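Local coordinates for protein inactive poly [ADP-ribose] polymerase RCD1 (Arabidopsis thaliana, PDB 5NGO) that is an inactive member of the poly(ADP-ribose) polymerase family and is bound by a downy mildew effector that suppresses plant immunity, at residues K91-V96 and L136-Q142; N118-M123 and V179-L184. The contacts are given in a common frame with arbitrary orientation. Residue numbers count along the deposited sequence, not the author numbering.

In the fold
The two contacts lie in one PARP-type domain, with centres 28 Å apart and nearest atoms about 15 Å apart, so they do not touch. Their segments alternate along the chain: 91-96, 118-123, 136-142, 179-184. Contact 2 is built within the mixed β-sheet, where strand 121-129 pairs with strand 174-182, the neighbour of outermost strand 28-33. Contact 1 joins a surface loop leading into strand 98-102, in the middle of the sheet, to one that follows the other outermost strand, 134-135. Strand 121-129 runs on from contact 2 and is followed by strand 134-135 and the second loop of contact 1. The sheet thus connects a regular pairing near one side with loop packing further across.

Contact 1: residues K91-V96 and L136-Q142; sequences KSIYGV and LRGDKAQ
Two irregular surface loops of the PARP-type domain pack here, the first leading into strand 98-102, which probably corresponds to the strand that carries the tyrosine of the H-Y-E motif in active PARPs. The loop 91-96 reverses direction through Ser-92 N to Gly-95 O (3.1 Å), with Ile-93 and Tyr-94 in helical backbone angles. Ser-92, in rotamer p, forms an ST turn: its OG accepts from Tyr-94 N (2.9 Å) and also hydrogen-bonds His-99, which probably stands at that tyrosine's position. In the facing loop, residues Asp-139 to Gln-142 make a type I β-turn, and Asp-139 OD1 accepts from Ala-141 N (3.0 Å) in an Asx turn. CA atoms come nearest at Tyr-94/Gly-138 (4.7 Å) and Gly-95/Gln-142 (4.6 Å). One hydrogen bond joins the loops, Val-96 N to Gln-142 O at 2.8 Å and 163°. Gly-95 (phi/psi 125/-168) fits where a CB would clash with Gln-142 O; its CA lies 3.2 Å from that oxygen. Tyr-94, chi1 m, sets CD1 3.6 Å from Leu-136 CB, while Lys-140 extends alongside the first loop, its CE 3.4 Å from Lys-91 NZ. Beyond the pair, Tyr-94 and Leu-136 both rest on Ile-164 of strand 162-165, Gln-142 NE2 bonds Phe-144 O and Glu-134, and the backbone of Leu-136 pairs with Val-154 of strand 153-154.

Contact 2: residues N118-M123 and V179-L184; sequences NGVRYM and VVRFKL
Strands 121-123 and 179-182 run antiparallel at 154°, their axes 4.9 Å apart at closest approach. Arg-121/Phe-182 and Met-123/Val-180 are hydrogen-bonded pairs: Arg-121 N to Phe-182 O is 2.8 Å, Phe-182 N to Arg-121 O 3.0 Å, Met-123 N to Val-180 O 3.1 Å and Val-180 N to Met-123 O 2.8 Å. Between them, Tyr-122/Arg-181 is a non-hydrogen-bonded pair with CA atoms 4.8 Å apart.

One face carries Arg-121, Met-123, Val-180 and Phe-182. Phe-182, chi1 p, turns its ring toward strand 121-123, so that Arg-121 CB sits over its face, 3.7 Å from the Phe-182 ring centroid, a CH-pi contact. Met-123 (chi1 t, chi2 and chi3 near 95°) sets CB 3.9 Å from Phe-182 CE1. Arg-121 (m, t, t) extends so that Leu-184 CD1 lies over its guanidinium. A water accepts from Arg-121 NE (3.0 Å) and Leu-184 N (2.9 Å) and donates to Gly-119 O (2.7 Å), bridging the two segments. On the other face Tyr-122, chi1 m, places CE2 3.6 Å from the CG of an extended Arg-181 (m, t, t) and CD2 4.1 Å from Val-179 CG1; the tyrosine OH bonds Asp-116. Lys-183 (chi1 m) brings its end nearer, and NZ makes a weak hydrogen bond to Asn-118 O (3.4 Å). Gly-119 has phi 84°, where a CB would jam against the Asn-118 carbonyl and crowd Lys-183 CE, which suits glycine.

The pairing belongs to the central β-sheet of the PARP fold. Helix 9-19 covers the Phe-182 face through Phe-16 and Val-12, helix 71-74 meets Tyr-122 and Val-179, and strands 28-33 and 62-68 flank the pair.

Contact 1: residues K91-V96 and L136-Q142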
loop_
_atom_site.group_PDB
_atom_site.type_symbol
_atom_site.label_atom_id
_atom_site.label_comp_id
_atom_site.label_asym_id
_atom_site.label_seq_id
_atom_site.Cartn_x
_atom_site.Cartn_y
_atom_site.Cartn_z
ATOM N N LYS A 91 -10.267 8.291 -6.313
ATOM C CA LYS A 91 -11.439 8.794 -5.625
ATOM C C LYS A 91 -12.347 7.622 -5.253
ATOM O O LYS A 91 -12.802 6.917 -6.129
ATOM C CB LYS A 91 -12.184 9.756 -6.547
ATOM C CG LYS A 91 -13.367 10.476 -5.909
ATOM C CD LYS A 91 -13.780 11.718 -6.700
ATOM C CE LYS A 91 -15.153 12.217 -6.282
ATOM N NZ LYS A 91 -16.246 11.424 -6.916
ATOM N N SER A 92 -12.620 7.420 -3.964
ATOM C CA SER A 92 -13.554 6.362 -3.497
ATOM C C SER A 92 -14.701 6.988 -2.703
ATOM O O SER A 92 -14.877 8.203 -2.716
ATOM C CB SER A 92 -12.840 5.304 -2.635
ATOM O OG SER A 92 -12.710 5.712 -1.280
ATOM N N ILE A 93 -15.453 6.149 -1.993
ATOM C CA ILE A 93 -16.496 6.600 -1.077
ATOM C C ILE A 93 -15.898 7.232 0.178
ATOM O O ILE A 93 -16.537 8.045 0.819
ATOM C CB ILE A 93 -17.458 5.444 -0.673
ATOM C CG1 ILE A 93 -16.721 4.189 -0.192
ATOM C CG2 ILE A 93 -18.395 5.083 -1.828
ATOM C CD1 ILE A 93 -17.526 3.386 0.817
ATOM N N TYR A 94 -14.677 6.833 0.523
ATOM C CA TYR A 94 -13.969 7.340 1.703
ATOM C C TYR A 94 -13.183 8.633 1.504
ATOM O O TYR A 94 -12.677 9.191 2.477
ATOM C CB TYR A 94 -13.002 6.274 2.198
ATOM C CG TYR A 94 -13.694 5.093 2.766
ATOM C CD1 TYR A 94 -14.290 5.175 4.017
ATOM C CD2 TYR A 94 -13.753 3.880 2.073
ATOM C CE1 TYR A 94 -14.947 4.095 4.567
ATOM C CE2 TYR A 94 -14.398 2.779 2.621
ATOM C CZ TYR A 94 -14.995 2.898 3.870
ATOM O OH TYR A 94 -15.644 1.838 4.451
ATOM N N GLY A 95 -13.046 9.081 0.258
ATOM C CA GLY A 95 -12.275 10.292 -0.069
ATOM C C GLY A 95 -11.185 10.056 -1.096
ATOM O O GLY A 95 -11.131 8.998 -1.733
ATOM N N VAL A 96 -10.305 11.047 -1.242
ATOM C CA VAL A 96 -9.255 11.034 -2.260
ATOM C C VAL A 96 -7.886 10.936 -1.597
ATOM O O VAL A 96 -7.537 11.712 -0.712
ATOM C CB VAL A 96 -9.307 12.293 -3.158
ATOM C CG1 VAL A 96 -8.529 12.071 -4.448
ATOM C CG2 VAL A 96 -10.757 12.710 -3.441
ATOM N N LEU A 136 -12.875 6.351 9.185
ATOM C CA LEU A 136 -13.496 7.197 8.176
ATOM C C LEU A 136 -15.016 7.070 8.113
ATOM O O LEU A 136 -15.563 5.969 7.987
ATOM C CB LEU A 136 -12.909 6.923 6.788
ATOM C CG LEU A 136 -11.673 7.679 6.268
ATOM C CD1 LEU A 136 -10.758 8.268 7.327
ATOM C CD2 LEU A 136 -10.860 6.832 5.301
ATOM N N ARG A 137 -15.642 8.239 8.119
ATOM C CA ARG A 137 -17.092 8.384 8.223
ATOM C C ARG A 137 -17.799 8.402 6.857
ATOM O O ARG A 137 -19.012 8.629 6.804
ATOM C CB ARG A 137 -17.457 9.669 8.992
ATOM C CG ARG A 137 -16.746 9.918 10.325
ATOM C CD ARG A 137 -17.488 9.487 11.597
ATOM N NE ARG A 137 -18.855 10.021 11.651
ATOM C CZ ARG A 137 -19.939 9.387 12.114
ATOM N NH1 ARG A 137 -19.887 8.137 12.586
ATOM N NH2 ARG A 137 -21.122 10.017 12.097
ATOM N N GLY A 138 -17.084 8.190 5.751
ATOM C CA GLY A 138 -17.722 8.078 4.434
ATOM C C GLY A 138 -17.918 9.359 3.639
ATOM O O GLY A 138 -18.722 9.409 2.718
ATOM N N ASP A 139 -17.143 10.387 3.985
ATOM C CA ASP A 139 -17.128 11.687 3.309
ATOM C C ASP A 139 -16.417 11.555 1.944
ATOM O O ASP A 139 -15.197 11.383 1.880
ATOM C CB ASP A 139 -16.426 12.700 4.230
ATOM C CG ASP A 139 -16.615 14.150 3.812
ATOM O OD1 ASP A 139 -16.685 14.461 2.595
ATOM O OD2 ASP A 139 -16.622 14.982 4.738
ATOM N N LYS A 140 -17.197 11.631 0.867
ATOM C CA LYS A 140 -16.689 11.590 -0.528
ATOM C C LYS A 140 -15.678 12.698 -0.875
ATOM O O LYS A 140 -14.792 12.507 -1.719
ATOM C CB LYS A 140 -17.882 11.645 -1.502
ATOM C CG LYS A 140 -17.539 11.469 -2.981
ATOM C CD LYS A 140 -18.595 10.622 -3.737
ATOM C CE LYS A 140 -17.986 9.547 -4.642
ATOM N NZ LYS A 140 -18.704 8.234 -4.584
ATOM N N ALA A 141 -15.825 13.848 -0.218
ATOM C CA ALA A 141 -14.989 15.028 -0.473
ATOM C C ALA A 141 -13.755 15.166 0.435
ATOM O O ALA A 141 -13.090 16.197 0.373
ATOM C CB ALA A 141 -15.846 16.287 -0.364
ATOM N N GLN A 142 -13.446 14.174 1.275
ATOM C CA GLN A 142 -12.300 14.302 2.189
ATOM C C GLN A 142 -11.016 14.031 1.403
ATOM O O GLN A 142 -10.928 13.050 0.670
ATOM C CB GLN A 142 -12.411 13.359 3.398
ATOM C CG GLN A 142 -11.419 13.657 4.516
ATOM C CD GLN A 142 -11.657 12.864 5.797
ATOM O OE1 GLN A 142 -12.616 12.114 5.899
ATOM N NE2 GLN A 142 -10.782 13.043 6.788
#

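Contact 2: residues N118-M123 and V179-L184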
loop_
_atom_site.group_PDB
_atom_site.type_symbol
_atom_site.label_atom_id
_atom_site.label_comp_id
_atom_site.label_asym_id
_atom_site.label_seq_id
_atom_site.Cartn_x
_atom_site.Cartn_y
_atom_site.Cartn_z
ATOM N N ASN A 118 1.162 -10.546 -21.184
ATOM C CA ASN A 118 1.299 -11.987 -20.920
ATOM C C ASN A 118 0.303 -12.576 -19.903
ATOM O O ASN A 118 0.440 -13.753 -19.510
ATOM C CB ASN A 118 2.735 -12.277 -20.454
ATOM C CG ASN A 118 3.779 -11.865 -21.490
ATOM O OD1 ASN A 118 3.766 -12.326 -22.626
ATOM N ND2 ASN A 118 4.688 -10.998 -21.107
ATOM N N GLY A 119 -0.679 -11.791 -19.462
ATOM C CA GLY A 119 -1.619 -12.252 -18.432
ATOM C C GLY A 119 -1.133 -12.087 -16.990
ATOM O O GLY A 119 -1.785 -12.570 -16.080
ATOM N N VAL A 120 -0.035 -11.373 -16.794
ATOM C CA VAL A 120 0.576 -11.257 -15.473
ATOM C C VAL A 120 0.085 -9.965 -14.818
ATOM O O VAL A 120 -0.064 -8.938 -15.474
ATOM C CB VAL A 120 2.132 -11.310 -15.565
ATOM C CG1 VAL A 120 2.805 -11.089 -14.230
ATOM C CG2 VAL A 120 2.609 -12.599 -16.191
ATOM N N ARG A 121 -0.138 -10.052 -13.514
ATOM C CA ARG A 121 -0.593 -8.946 -12.681
ATOM C C ARG A 121 0.453 -8.630 -11.623
ATOM O O ARG A 121 1.299 -9.473 -11.316
ATOM C CB ARG A 121 -1.903 -9.329 -12.001
ATOM C CG ARG A 121 -3.054 -9.554 -12.952
ATOM C CD ARG A 121 -4.226 -10.160 -12.195
ATOM N NE ARG A 121 -5.324 -10.531 -13.086
ATOM C CZ ARG A 121 -6.415 -9.805 -13.331
ATOM N NH1 ARG A 121 -6.619 -8.611 -12.757
ATOM N NH2 ARG A 121 -7.322 -10.289 -14.167
ATOM N N TYR A 122 0.386 -7.420 -11.081
ATOM C CA TYR A 122 1.421 -6.889 -10.198
ATOM C C TYR A 122 0.808 -6.173 -9.020
ATOM O O TYR A 122 0.023 -5.244 -9.190
ATOM C CB TYR A 122 2.319 -5.903 -10.939
ATOM C CG TYR A 122 2.982 -6.454 -12.172
ATOM C CD1 TYR A 122 2.335 -6.457 -13.390
ATOM C CD2 TYR A 122 4.274 -6.990 -12.110
ATOM C CE1 TYR A 122 2.945 -6.968 -14.530
ATOM C CE2 TYR A 122 4.919 -7.490 -13.241
ATOM C CZ TYR A 122 4.239 -7.488 -14.458
ATOM O OH TYR A 122 4.830 -7.972 -15.603
ATOM N N MET A 123 1.193 -6.591 -7.822
ATOM C CA MET A 123 0.749 -5.979 -6.574
ATOM C C MET A 123 1.997 -5.630 -5.744
ATOM O O MET A 123 2.899 -6.474 -5.603
ATOM C CB MET A 123 -0.099 -6.999 -5.820
ATOM C CG MET A 123 -0.722 -6.472 -4.524
ATOM S SD MET A 123 -2.389 -5.899 -4.677
ATOM C CE MET A 123 -3.238 -7.400 -4.237
ATOM N N VAL A 179 7.426 -6.423 -4.895
ATOM C CA VAL A 179 6.511 -6.636 -6.004
ATOM C C VAL A 179 6.179 -8.119 -6.100
ATOM O O VAL A 179 7.086 -8.961 -6.169
ATOM C CB VAL A 179 7.106 -6.190 -7.356
ATOM C CG1 VAL A 179 6.106 -6.411 -8.474
ATOM C CG2 VAL A 179 7.496 -4.715 -7.297
ATOM N N VAL A 180 4.882 -8.435 -6.122
ATOM C CA VAL A 180 4.405 -9.798 -6.286
ATOM C C VAL A 180 3.791 -9.899 -7.672
ATOM O O VAL A 180 2.848 -9.161 -7.980
ATOM C CB VAL A 180 3.344 -10.154 -5.212
ATOM C CG1 VAL A 180 2.766 -11.548 -5.474
ATOM C CG2 VAL A 180 3.959 -10.104 -3.823
ATOM N N ARG A 181 4.344 -10.794 -8.497
ATOM C CA ARG A 181 3.808 -11.093 -9.821
ATOM C C ARG A 181 2.921 -12.318 -9.730
ATOM O O ARG A 181 3.340 -13.343 -9.199
ATOM C CB ARG A 181 4.936 -11.373 -10.810
ATOM C CG ARG A 181 5.809 -10.172 -11.074
ATOM C CD ARG A 181 6.921 -10.469 -12.064
ATOM N NE ARG A 181 7.848 -9.341 -12.083
ATOM C CZ ARG A 181 8.837 -9.171 -12.942
ATOM N NH1 ARG A 181 9.034 -10.019 -13.944
ATOM N NH2 ARG A 181 9.612 -8.097 -12.824
ATOM N N PHE A 182 1.708 -12.220 -10.279
ATOM C CA PHE A 182 0.730 -13.298 -10.172
ATOM C C PHE A 182 -0.259 -13.370 -11.351
ATOM O O PHE A 182 -0.260 -12.507 -12.232
ATOM C CB PHE A 182 -0.017 -13.180 -8.839
ATOM C CG PHE A 182 -0.940 -11.993 -8.756
ATOM C CD1 PHE A 182 -0.447 -10.724 -8.488
ATOM C CD2 PHE A 182 -2.309 -12.147 -8.927
ATOM C CE1 PHE A 182 -1.284 -9.633 -8.405
ATOM C CE2 PHE A 182 -3.163 -11.054 -8.839
ATOM C CZ PHE A 182 -2.644 -9.791 -8.576
ATOM N N LYS A 183 -1.076 -14.425 -11.350
ATOM C CA LYS A 183 -2.201 -14.566 -12.289
ATOM C C LYS A 183 -3.502 -14.941 -11.578
ATOM O O LYS A 183 -3.468 -15.475 -10.487
ATOM C CB LYS A 183 -1.918 -15.624 -13.339
ATOM C CG LYS A 183 -0.675 -15.387 -14.161
ATOM C CD LYS A 183 -0.539 -16.389 -15.296
ATOM C CE LYS A 183 -0.039 -15.685 -16.554
ATOM N NZ LYS A 183 0.383 -16.613 -17.626
ATOM N N LEU A 184 -4.618 -14.646 -12.246
ATOM C CA LEU A 184 -5.969 -15.107 -11.854
ATOM C C LEU A 184 -6.680 -15.768 -13.040
ATOM O O LEU A 184 -6.288 -15.567 -14.182
ATOM C CB LEU A 184 -6.824 -13.948 -11.375
ATOM C CG LEU A 184 -6.304 -13.068 -10.248
ATOM C CD1 LEU A 184 -7.250 -11.870 -10.075
ATOM C CD2 LEU A 184 -6.151 -13.825 -8.923
HETATM O O HOH W 1 -3.925 -12.864 -14.392
#